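PDB 4JX0: hypothetical protein from Bacteroides fragilis, which is of unknown function but binds magnesium and joins a DUF1735-type domain to an F5/F8 type C (discoidin-like) domain, a build consistent with carbohydrate binding. Local coordinates for residues D36-G41 with K70-K75; K87-V92 with L104-C110; A216-S222 with F309-N314. All blocks are in the same frame, centred on the assembly; numbering follows the deposited sequence.

Contact 1: residues D36-G41 with K70-K75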
loop_
_atom_site.group_PDB
_atom_site.type_symbol
_atom_site.label_atom_id
_atom_site.label_comp_id
_atom_site.label_asym_id
_atom_site.label_seq_id
_atom_site.Cartn_x
_atom_site.Cartn_y
_atom_site.Cartn_z
ATOM N N ASP A 36 37.624 -3.910 9.674
ATOM C CA ASP A 36 36.325 -4.575 9.600
ATOM C C ASP A 36 35.316 -3.497 9.277
ATOM O O ASP A 36 35.446 -2.383 9.778
ATOM C CB ASP A 36 35.973 -5.310 10.913
ATOM C CG ASP A 36 36.894 -6.476 11.230
ATOM O OD1 ASP A 36 37.389 -7.121 10.278
ATOM O OD2 ASP A 36 37.125 -6.740 12.431
ATOM N N LEU A 37 34.373 -3.773 8.380
ATOM C CA LEU A 37 33.412 -2.751 7.971
ATOM C C LEU A 37 32.044 -3.024 8.550
ATOM O O LEU A 37 31.634 -4.179 8.610
ATOM C CB LEU A 37 33.327 -2.672 6.442
ATOM C CG LEU A 37 34.637 -2.425 5.709
ATOM C CD1 LEU A 37 34.475 -2.628 4.227
ATOM C CD2 LEU A 37 35.171 -1.045 5.998
ATOM N N VAL A 38 31.344 -1.954 8.978
ATOM C CA VAL A 38 29.971 -2.002 9.495
ATOM C C VAL A 38 29.101 -1.341 8.425
ATOM O O VAL A 38 29.423 -0.247 7.968
ATOM C CB VAL A 38 29.821 -1.329 10.881
ATOM C CG1 VAL A 38 28.402 -1.481 11.411
ATOM C CG2 VAL A 38 30.823 -1.905 11.872
ATOM N N TYR A 39 28.036 -2.010 7.984
ATOM C CA TYR A 39 27.213 -1.474 6.905
ATOM C C TYR A 39 25.772 -1.965 6.996
ATOM O O TYR A 39 25.449 -2.810 7.830
ATOM C CB TYR A 39 27.842 -1.860 5.545
ATOM C CG TYR A 39 27.910 -3.350 5.284
ATOM C CD1 TYR A 39 28.897 -4.134 5.870
ATOM C CD2 TYR A 39 27.029 -3.966 4.410
ATOM C CE1 TYR A 39 28.963 -5.504 5.636
ATOM C CE2 TYR A 39 27.099 -5.329 4.151
ATOM C CZ TYR A 39 28.076 -6.096 4.757
ATOM O OH TYR A 39 28.152 -7.452 4.530
ATOM N N LEU A 40 24.918 -1.412 6.127
ATOM C CA LEU A 40 23.495 -1.729 6.058
ATOM C C LEU A 40 23.233 -2.937 5.138
ATOM O O LEU A 40 23.661 -2.947 3.977
ATOM C CB LEU A 40 22.711 -0.491 5.548
ATOM C CG LEU A 40 21.825 0.240 6.534
ATOM C CD1 LEU A 40 22.586 0.672 7.720
ATOM C CD2 LEU A 40 21.226 1.471 5.879
ATOM N N GLY A 41 22.507 -3.922 5.659
ATOM C CA GLY A 41 22.104 -5.107 4.911
ATOM C C GLY A 41 20.749 -4.898 4.257
ATOM O O GLY A 41 19.766 -4.638 4.955
ATOM N N LYS A 70 18.621 -4.013 8.818
ATOM C CA LYS A 70 19.671 -4.953 9.223
ATOM C C LYS A 70 21.032 -4.262 9.160
ATOM O O LYS A 70 21.310 -3.571 8.176
ATOM C CB LYS A 70 19.654 -6.178 8.297
ATOM C CG LYS A 70 20.473 -7.354 8.803
ATOM C CD LYS A 70 20.074 -8.676 8.126
ATOM C CE LYS A 70 20.630 -8.820 6.731
ATOM N NZ LYS A 70 20.170 -10.074 6.079
ATOM N N VAL A 71 21.867 -4.419 10.195
ATOM C CA VAL A 71 23.204 -3.821 10.230
ATOM C C VAL A 71 24.205 -4.952 10.322
ATOM O O VAL A 71 24.206 -5.662 11.321
ATOM C CB VAL A 71 23.381 -2.810 11.384
ATOM C CG1 VAL A 71 24.757 -2.145 11.315
ATOM C CG2 VAL A 71 22.269 -1.766 11.380
ATOM N N LYS A 72 25.050 -5.123 9.292
ATOM C CA LYS A 72 26.043 -6.194 9.239
ATOM C C LYS A 72 27.463 -5.686 9.562
ATOM O O LYS A 72 27.759 -4.511 9.377
ATOM C CB LYS A 72 26.046 -6.828 7.831
ATOM C CG LYS A 72 24.720 -7.453 7.410
ATOM C CD LYS A 72 24.699 -7.892 5.944
ATOM C CE LYS A 72 25.426 -9.186 5.698
ATOM N NZ LYS A 72 25.349 -9.602 4.272
ATOM N N VAL A 73 28.333 -6.598 10.025
ATOM C CA VAL A 73 29.762 -6.369 10.257
ATOM C C VAL A 73 30.469 -7.480 9.464
ATOM O O VAL A 73 29.960 -8.604 9.414
ATOM C CB VAL A 73 30.179 -6.290 11.751
ATOM C CG1 VAL A 73 29.907 -7.589 12.487
ATOM C CG2 VAL A 73 31.641 -5.873 11.900
ATOM N N THR A 74 31.576 -7.158 8.783
ATOM C CA THR A 74 32.239 -8.111 7.887
ATOM C C THR A 74 32.868 -9.328 8.592
ATOM O O THR A 74 32.979 -10.386 7.971
ATOM C CB THR A 74 33.290 -7.392 7.053
ATOM O OG1 THR A 74 34.156 -6.666 7.920
ATOM C CG2 THR A 74 32.664 -6.455 6.041
ATOM N N LYS A 75 33.280 -9.182 9.855
ATOM C CA LYS A 75 33.942 -10.243 10.619
ATOM C C LYS A 75 33.581 -10.085 12.094
ATOM O O LYS A 75 33.380 -8.949 12.515
ATOM C CB LYS A 75 35.468 -10.110 10.400
ATOM C CG LYS A 75 36.313 -11.237 10.965
ATOM C CD LYS A 75 37.703 -11.340 10.310
ATOM C CE LYS A 75 38.483 -10.045 10.248
ATOM N NZ LYS A 75 39.938 -10.276 10.010
HETATM O O HOH W 1 40.704 -7.695 9.839
#

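Contact 2: residues K87-V92 with L104-C110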
loop_
_atom_site.group_PDB
_atom_site.type_symbol
_atom_site.label_atom_id
_atom_site.label_comp_id
_atom_site.label_asym_id
_atom_site.label_seq_id
_atom_site.Cartn_x
_atom_site.Cartn_y
_atom_site.Cartn_z
ATOM N N LYS A 87 18.875 11.058 10.954
ATOM C CA LYS A 87 18.281 11.747 9.822
ATOM C C LYS A 87 19.265 12.763 9.294
ATOM O O LYS A 87 19.511 13.771 9.950
ATOM C CB LYS A 87 16.961 12.411 10.247
ATOM C CG LYS A 87 16.185 13.075 9.124
ATOM C CD LYS A 87 14.823 13.519 9.634
ATOM C CE LYS A 87 14.185 14.594 8.794
ATOM N NZ LYS A 87 13.881 14.140 7.414
ATOM N N GLU A 88 19.865 12.480 8.131
ATOM C CA GLU A 88 20.792 13.395 7.478
ATOM C C GLU A 88 20.117 13.865 6.196
ATOM O O GLU A 88 20.186 13.194 5.167
ATOM C CB GLU A 88 22.157 12.724 7.231
ATOM C CG GLU A 88 23.233 13.678 6.723
ATOM C CD GLU A 88 23.593 14.807 7.670
ATOM O OE1 GLU A 88 24.337 14.555 8.645
ATOM O OE2 GLU A 88 23.117 15.943 7.445
ATOM N N ASP A 89 19.429 15.018 6.283
ATOM C CA ASP A 89 18.675 15.605 5.169
ATOM C C ASP A 89 19.562 16.061 3.995
ATOM O O ASP A 89 19.069 16.124 2.869
ATOM C CB ASP A 89 17.839 16.802 5.664
ATOM C CG ASP A 89 16.738 16.429 6.646
ATOM O OD1 ASP A 89 16.046 15.412 6.407
ATOM O OD2 ASP A 89 16.545 17.174 7.634
ATOM N N LYS A 90 20.859 16.352 4.244
ATOM C CA LYS A 90 21.807 16.778 3.205
ATOM C C LYS A 90 21.917 15.750 2.053
ATOM O O LYS A 90 22.151 16.150 0.911
ATOM C CB LYS A 90 23.205 17.017 3.811
ATOM C CG LYS A 90 23.285 18.205 4.780
ATOM C CD LYS A 90 24.637 18.280 5.507
ATOM C CE LYS A 90 24.621 19.265 6.659
ATOM N NZ LYS A 90 25.922 19.320 7.380
ATOM N N LEU A 91 21.724 14.441 2.344
ATOM C CA LEU A 91 21.803 13.367 1.338
ATOM C C LEU A 91 20.632 13.368 0.344
ATOM O O LEU A 91 20.731 12.718 -0.697
ATOM C CB LEU A 91 21.882 11.977 2.000
ATOM C CG LEU A 91 23.269 11.542 2.470
ATOM C CD1 LEU A 91 23.691 12.301 3.696
ATOM C CD2 LEU A 91 23.299 10.058 2.759
ATOM N N VAL A 92 19.526 14.041 0.677
ATOM C CA VAL A 92 18.372 14.123 -0.213
ATOM C C VAL A 92 18.751 15.016 -1.410
ATOM O O VAL A 92 18.348 14.713 -2.534
ATOM C CB VAL A 92 17.113 14.641 0.536
ATOM C CG1 VAL A 92 15.932 14.790 -0.411
ATOM C CG2 VAL A 92 16.741 13.715 1.693
ATOM N N LEU A 104 10.595 17.709 2.911
ATOM C CA LEU A 104 11.270 16.757 3.786
ATOM C C LEU A 104 10.311 16.271 4.843
ATOM O O LEU A 104 9.508 17.062 5.347
ATOM C CB LEU A 104 12.507 17.376 4.457
ATOM C CG LEU A 104 13.681 17.685 3.539
ATOM C CD1 LEU A 104 14.645 18.632 4.210
ATOM C CD2 LEU A 104 14.394 16.416 3.106
ATOM N N PHE A 105 10.384 14.971 5.181
ATOM C CA PHE A 105 9.552 14.405 6.240
ATOM C C PHE A 105 10.022 15.018 7.562
ATOM O O PHE A 105 11.219 14.943 7.838
ATOM C CB PHE A 105 9.676 12.880 6.266
ATOM C CG PHE A 105 8.794 12.213 7.283
ATOM C CD1 PHE A 105 7.461 11.944 7.002
ATOM C CD2 PHE A 105 9.295 11.852 8.526
ATOM C CE1 PHE A 105 6.642 11.331 7.948
ATOM C CE2 PHE A 105 8.482 11.222 9.468
ATOM C CZ PHE A 105 7.160 10.970 9.174
ATOM N N PRO A 106 9.160 15.701 8.350
ATOM C CA PRO A 106 9.652 16.348 9.585
ATOM C C PRO A 106 10.432 15.413 10.520
ATOM O O PRO A 106 10.041 14.269 10.714
ATOM C CB PRO A 106 8.371 16.861 10.260
ATOM C CG PRO A 106 7.242 16.319 9.472
ATOM C CD PRO A 106 7.723 15.960 8.135
ATOM N N SER A 107 11.541 15.915 11.087
ATOM C CA SER A 107 12.414 15.167 12.006
ATOM C C SER A 107 11.696 14.790 13.292
ATOM O O SER A 107 11.947 13.719 13.834
ATOM C CB SER A 107 13.651 15.990 12.358
ATOM O OG SER A 107 14.321 16.470 11.203
ATOM N N GLU A 108 10.823 15.674 13.792
ATOM C CA GLU A 108 10.037 15.432 15.010
ATOM C C GLU A 108 9.136 14.181 14.887
ATOM O O GLU A 108 8.894 13.509 15.892
ATOM C CB GLU A 108 9.187 16.664 15.408
ATOM C CG GLU A 108 8.205 17.183 14.366
ATOM C CD GLU A 108 8.671 18.391 13.574
ATOM O OE1 GLU A 108 9.831 18.382 13.097
ATOM O OE2 GLU A 108 7.862 19.332 13.397
ATOM N N ASN A 109 8.700 13.836 13.663
ATOM C CA ASN A 109 7.867 12.658 13.418
ATOM C C ASN A 109 8.701 11.335 13.299
ATOM O O ASN A 109 8.097 10.290 13.119
ATOM C CB ASN A 109 7.002 12.887 12.166
ATOM C CG ASN A 109 5.974 13.977 12.367
ATOM O OD1 ASN A 109 6.248 15.159 12.198
ATOM N ND2 ASN A 109 4.799 13.618 12.844
ATOM N N CYS A 110 10.054 11.368 13.430
ATOM C CA CYS A 110 10.931 10.181 13.409
ATOM C C CYS A 110 11.360 9.820 14.826
ATOM O O CYS A 110 11.693 10.710 15.607
ATOM C CB CYS A 110 12.170 10.411 12.544
ATOM S SG CYS A 110 11.814 10.820 10.821
#

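Contact 3: residues A216-S222 with F309-N314. With MG (magnesium ion), chain D.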
loop_
_atom_site.group_PDB
_atom_site.type_symbol
_atom_site.label_atom_id
_atom_site.label_comp_id
_atom_site.label_asym_id
_atom_site.label_seq_id
_atom_site.Cartn_x
_atom_site.Cartn_y
_atom_site.Cartn_z
ATOM N N ALA A 216 -26.417 -17.354 -12.498
ATOM C CA ALA A 216 -25.632 -17.762 -13.674
ATOM C C ALA A 216 -24.527 -16.759 -13.974
ATOM O O ALA A 216 -24.766 -15.549 -13.931
ATOM C CB ALA A 216 -26.534 -17.899 -14.888
ATOM N N ASN A 217 -23.337 -17.257 -14.334
ATOM C CA ASN A 217 -22.191 -16.409 -14.626
ATOM C C ASN A 217 -21.821 -16.398 -16.108
ATOM O O ASN A 217 -21.880 -17.423 -16.795
ATOM C CB ASN A 217 -20.987 -16.869 -13.835
ATOM C CG ASN A 217 -19.789 -15.995 -14.044
ATOM O OD1 ASN A 217 -18.906 -16.321 -14.837
ATOM N ND2 ASN A 217 -19.798 -14.819 -13.457
ATOM N N ASN A 218 -21.397 -15.214 -16.567
ATOM C CA ASN A 218 -20.870 -14.960 -17.906
ATOM C C ASN A 218 -19.643 -14.027 -17.815
ATOM O O ASN A 218 -18.644 -14.293 -18.480
ATOM C CB ASN A 218 -21.945 -14.392 -18.820
ATOM C CG ASN A 218 -22.909 -15.443 -19.296
ATOM O OD1 ASN A 218 -22.530 -16.357 -20.038
ATOM N ND2 ASN A 218 -24.168 -15.370 -18.874
ATOM N N TRP A 219 -19.707 -12.959 -16.985
ATOM C CA TRP A 219 -18.607 -12.024 -16.775
ATOM C C TRP A 219 -17.843 -12.312 -15.484
ATOM O O TRP A 219 -18.441 -12.509 -14.425
ATOM C CB TRP A 219 -19.137 -10.587 -16.713
ATOM C CG TRP A 219 -18.049 -9.558 -16.686
ATOM C CD1 TRP A 219 -17.397 -9.029 -17.758
ATOM C CD2 TRP A 219 -17.443 -8.985 -15.522
ATOM N NE1 TRP A 219 -16.432 -8.141 -17.337
ATOM C CE2 TRP A 219 -16.439 -8.096 -15.967
ATOM C CE3 TRP A 219 -17.624 -9.165 -14.143
ATOM C CZ2 TRP A 219 -15.634 -7.377 -15.078
ATOM C CZ3 TRP A 219 -16.836 -8.439 -13.266
ATOM C CH2 TRP A 219 -15.840 -7.578 -13.733
ATOM N N TYR A 220 -16.510 -12.238 -15.570
ATOM C CA TYR A 220 -15.602 -12.404 -14.444
ATOM C C TYR A 220 -14.249 -11.795 -14.793
ATOM O O TYR A 220 -13.931 -11.637 -15.973
ATOM C CB TYR A 220 -15.458 -13.885 -14.042
ATOM C CG TYR A 220 -15.018 -14.810 -15.154
ATOM C CD1 TYR A 220 -15.945 -15.378 -16.016
ATOM C CD2 TYR A 220 -13.687 -15.183 -15.294
ATOM C CE1 TYR A 220 -15.554 -16.253 -17.026
ATOM C CE2 TYR A 220 -13.286 -16.086 -16.275
ATOM C CZ TYR A 220 -14.225 -16.608 -17.153
ATOM O OH TYR A 220 -13.873 -17.468 -18.170
ATOM N N THR A 221 -13.478 -11.412 -13.776
ATOM C CA THR A 221 -12.155 -10.824 -13.976
ATOM C C THR A 221 -11.120 -11.932 -14.032
ATOM O O THR A 221 -11.394 -13.055 -13.608
ATOM C CB THR A 221 -11.838 -9.805 -12.857
ATOM O OG1 THR A 221 -11.743 -10.455 -11.592
ATOM C CG2 THR A 221 -12.867 -8.704 -12.770
ATOM N N SER A 222 -9.944 -11.623 -14.592
ATOM C CA SER A 222 -8.801 -12.541 -14.666
ATOM C C SER A 222 -7.538 -11.983 -13.962
ATOM O O SER A 222 -6.597 -12.744 -13.771
ATOM C CB SER A 222 -8.478 -12.862 -16.115
ATOM O OG SER A 222 -9.599 -13.465 -16.736
ATOM N N PHE A 309 -7.038 -13.004 -7.749
ATOM C CA PHE A 309 -7.693 -11.809 -8.297
ATOM C C PHE A 309 -8.562 -12.149 -9.515
ATOM O O PHE A 309 -8.340 -11.652 -10.622
ATOM C CB PHE A 309 -6.662 -10.720 -8.639
ATOM C CG PHE A 309 -6.135 -10.074 -7.384
ATOM C CD1 PHE A 309 -5.118 -10.673 -6.654
ATOM C CD2 PHE A 309 -6.756 -8.952 -6.850
ATOM C CE1 PHE A 309 -4.686 -10.121 -5.450
ATOM C CE2 PHE A 309 -6.303 -8.389 -5.662
ATOM C CZ PHE A 309 -5.288 -8.991 -4.958
ATOM N N SER A 310 -9.594 -12.965 -9.274
ATOM C CA SER A 310 -10.584 -13.366 -10.263
ATOM C C SER A 310 -11.902 -13.557 -9.545
ATOM O O SER A 310 -11.984 -14.447 -8.705
ATOM C CB SER A 310 -10.159 -14.649 -10.966
ATOM O OG SER A 310 -11.183 -15.127 -11.825
ATOM N N VAL A 311 -12.901 -12.703 -9.811
ATOM C CA VAL A 311 -14.205 -12.791 -9.159
ATOM C C VAL A 311 -15.307 -12.854 -10.210
ATOM O O VAL A 311 -15.173 -12.271 -11.284
ATOM C CB VAL A 311 -14.461 -11.620 -8.160
ATOM C CG1 VAL A 311 -13.237 -11.348 -7.295
ATOM C CG2 VAL A 311 -14.901 -10.346 -8.871
ATOM N N ASP A 312 -16.424 -13.500 -9.850
ATOM C CA ASP A 312 -17.636 -13.571 -10.656
ATOM C C ASP A 312 -18.557 -12.450 -10.268
ATOM O O ASP A 312 -18.694 -12.185 -9.082
ATOM C CB ASP A 312 -18.396 -14.896 -10.410
ATOM C CG ASP A 312 -17.866 -16.140 -11.072
ATOM O OD1 ASP A 312 -16.845 -16.048 -11.776
ATOM O OD2 ASP A 312 -18.465 -17.222 -10.866
ATOM N N VAL A 313 -19.217 -11.814 -11.236
ATOM C CA VAL A 313 -20.273 -10.844 -10.964
ATOM C C VAL A 313 -21.400 -11.301 -11.881
ATOM O O VAL A 313 -21.264 -11.252 -13.098
ATOM C CB VAL A 313 -19.879 -9.355 -11.083
ATOM C CG1 VAL A 313 -21.038 -8.459 -10.667
ATOM C CG2 VAL A 313 -18.671 -9.051 -10.198
ATOM N N ASN A 314 -22.427 -11.910 -11.283
ATOM C CA ASN A 314 -23.565 -12.522 -11.969
ATOM C C ASN A 314 -24.710 -11.544 -12.208
ATOM O O ASN A 314 -25.517 -11.763 -13.115
ATOM C CB ASN A 314 -24.078 -13.696 -11.131
ATOM C CG ASN A 314 -23.027 -14.733 -10.827
ATOM O OD1 ASN A 314 -21.968 -14.770 -11.450
ATOM N ND2 ASN A 314 -23.281 -15.578 -9.838
HETATM MG MG MG D . -27.414 -11.663 -14.178
HETATM O O HOH W 2 -26.357 -13.371 -15.010
HETATM O O HOH W 3 -22.234 -12.534 -15.422
#

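Contact 1: residues D36-G41 with K70-K75
Asp-36 meets Lys-75 at the point where strand 36-41 starts to run antiparallel to the chain that leaves strand 66-73. The aspartate and lysine side chains cross at about a right angle, and their charged atoms, OD1 of Asp-36 and NZ of Lys-75, remain 4.1 Å apart, beyond a salt bridge. A water accepts a bond from the ammonium group and gives a weak one to OD1, so the pairing is partly indirect.

At Leu-37 the backbone is gripped through both its polar atoms. Its N-H reaches OG1 of Thr-74 at 2.9 Å, while its O accepts the N-H of Thr-74 at 3.0 Å, so the threonine hydroxyl takes the part a backbone carbonyl would play in a regular sheet. With chi1 at 53°, OG1 is held between the threonine's own N and carbonyl carbon, and its methyl is turned toward the tyrosine ring that follows.

Val-38 stands opposite Val-73 in a non-hydrogen-bonded pair, yet its CG1 comes closer to Val-71, 3.7 Å from CG1 of that residue. Tyr-39 and Lys-72 form a hydrogen-bonded pair, with Tyr-39 N to Lys-72 O at 2.9 Å and Lys-72 N to Tyr-39 O at 2.8 Å. On the tyrosine's face of the sheet, CB of Lys-72 lies 4.0 Å from the ring centroid in a CH-pi contact, offset toward the rim. The phenol OH bonds Glu-22. Leu-40 pairs with Val-71 on the valine face, and Gly-41 N donates to Lys-70 O.

Helix 23-31 covers the Tyr-39 and Thr-74 side through Ile-25, Leu-148 of strand 142-150 packs against Val-38, Leu-40 and Val-71, and strand 157-159 and the residues flanking it, His-156 and Ala-160, bond the other edge of strand 36-41.

Contact 2: residues K87-V92 with L104-C110
Lys-87 NZ reaches across to the backbone O of Phe-105 and binds it at 2.8 Å, the one hydrogen bond between segments 87-92 and 104-110. The ammonium nitrogen lies in the carbonyl plane, with a C=O...N angle of 155°. The same nitrogen forms a salt bridge with Asp-89, two residues further along its own segment, where OD1 receives it at 2.7 Å on the syn lone pair. Lys-87 NZ is thus shared between a carboxylate and a neutral carbonyl.

Beside these bonds the lysine passes close to Ser-107. CE and CD lie alongside the hydroxyl, with CE 3.1 Å from OG. CD also approaches SG of Cys-110, at 4.2 Å. The chain is extended until its last torsion, where chi4 of 64° turns NZ aside to meet both oxygens.

Leu-104 adds packing through both methyls: CD1 lies against the Asp-89 carboxylate group, 3.9 Å from its CG, and CD2 makes the apolar contact with CG2 of Val-92 at 3.8 Å, the two side chains running past one another head to tail.

In the next shell, backbone bonds set the shape of each segment. Val-92 N bonds Asp-89 O in the first turn of the short, weakly bonded helix 90-93, and Cys-110 N bonds Ser-107 O where the loop enters strand 110-117. Phe-105, whose carbonyl receives the lysine, is placed by a backbone bond to Val-143 and by its ring against Leu-130, Leu-136 and Leu-170.

Chemically, the contact ties a loop carbonyl to the lysine that ends strand 81-87. The adjacent Asp-89 carboxylate probably offsets the positive charge and favours the protonated lysine, while the carbonyl, being neutral, would add hydrogen bonding without a second counter-charge.

Contact 3: residues A216-S222 with F309-N314
Ser-310 OG gives the shortest bond across the contact, donating to the backbone O of Thr-221 at 2.7 Å. Thr-221 answers through its hydroxyl: OG1 accepts the N-H of Val-311 at 3.1 Å, while Thr-221 N donates to Val-311 O. The threonine's chi1 of 65° turns OG1 over its own backbone and so brings the hydroxyl to the Val-311 N-H.

At the other end, Asn-217 ND2 bonds Asn-314 OD1 at 3.0 Å, with the acceptor in the plane of the donor amide and the two amide planes 64° apart. Asn-314 O binds the magnesium ion at 2.2 Å. A water on the metal, also at 2.2 Å, donates to Ala-216 O, so both segments reach the ion. Ser-208, Asp-211, Asn-213 and Glu-315 complete the site.

Asn-217 ND2 also donates to Trp-219 O, from above that carbonyl's plane. Val-313 N adds a weak bond to the same oxygen, and a water links Trp-219 N to Val-313 O.

The Asn-217 amide stacks on the Asp-312 carboxylate, their planes 15° apart, and Asp-312 OD2 is bonded by Asn-246. On the other face of the sheet, Val-313 CG2 meets the edge of the Trp-219 indole, 3.6 Å from CZ3, and the indole NE1 donates to the backbone O of Ile-201. Tyr-220 makes a cation-pi contact with Arg-202.

A metal held by backbone carbonyls and carboxylates from the 208-213 loop and from the start of the last strand, 312-319, is consistent with the structural cation site of discoidin-like (F5/F8 type C) beta-sandwich domains.

Overall arrangement
The three contacts follow one another along the chain, each closing before the next opens. Contacts 1 and 2 both belong to the BT_3987-like N-terminal domain, their centres 23 Å apart and their nearest atoms about 9 Å apart. Contact 1 joins adjacent strands of its ten-stranded mixed sheet, whereas contact 2 lies within the connection between strands 81-87 and 110-117 of that same sheet. Contact 3 lies on the opposite side of the chain's centre, its centre about 50 Å from that of contact 1 and about 47 Å from that of contact 2, in one of the antiparallel sheets of the discoidin-like domain. Its magnesium site therefore belongs to the C-terminal half of an elongated two-domain protein.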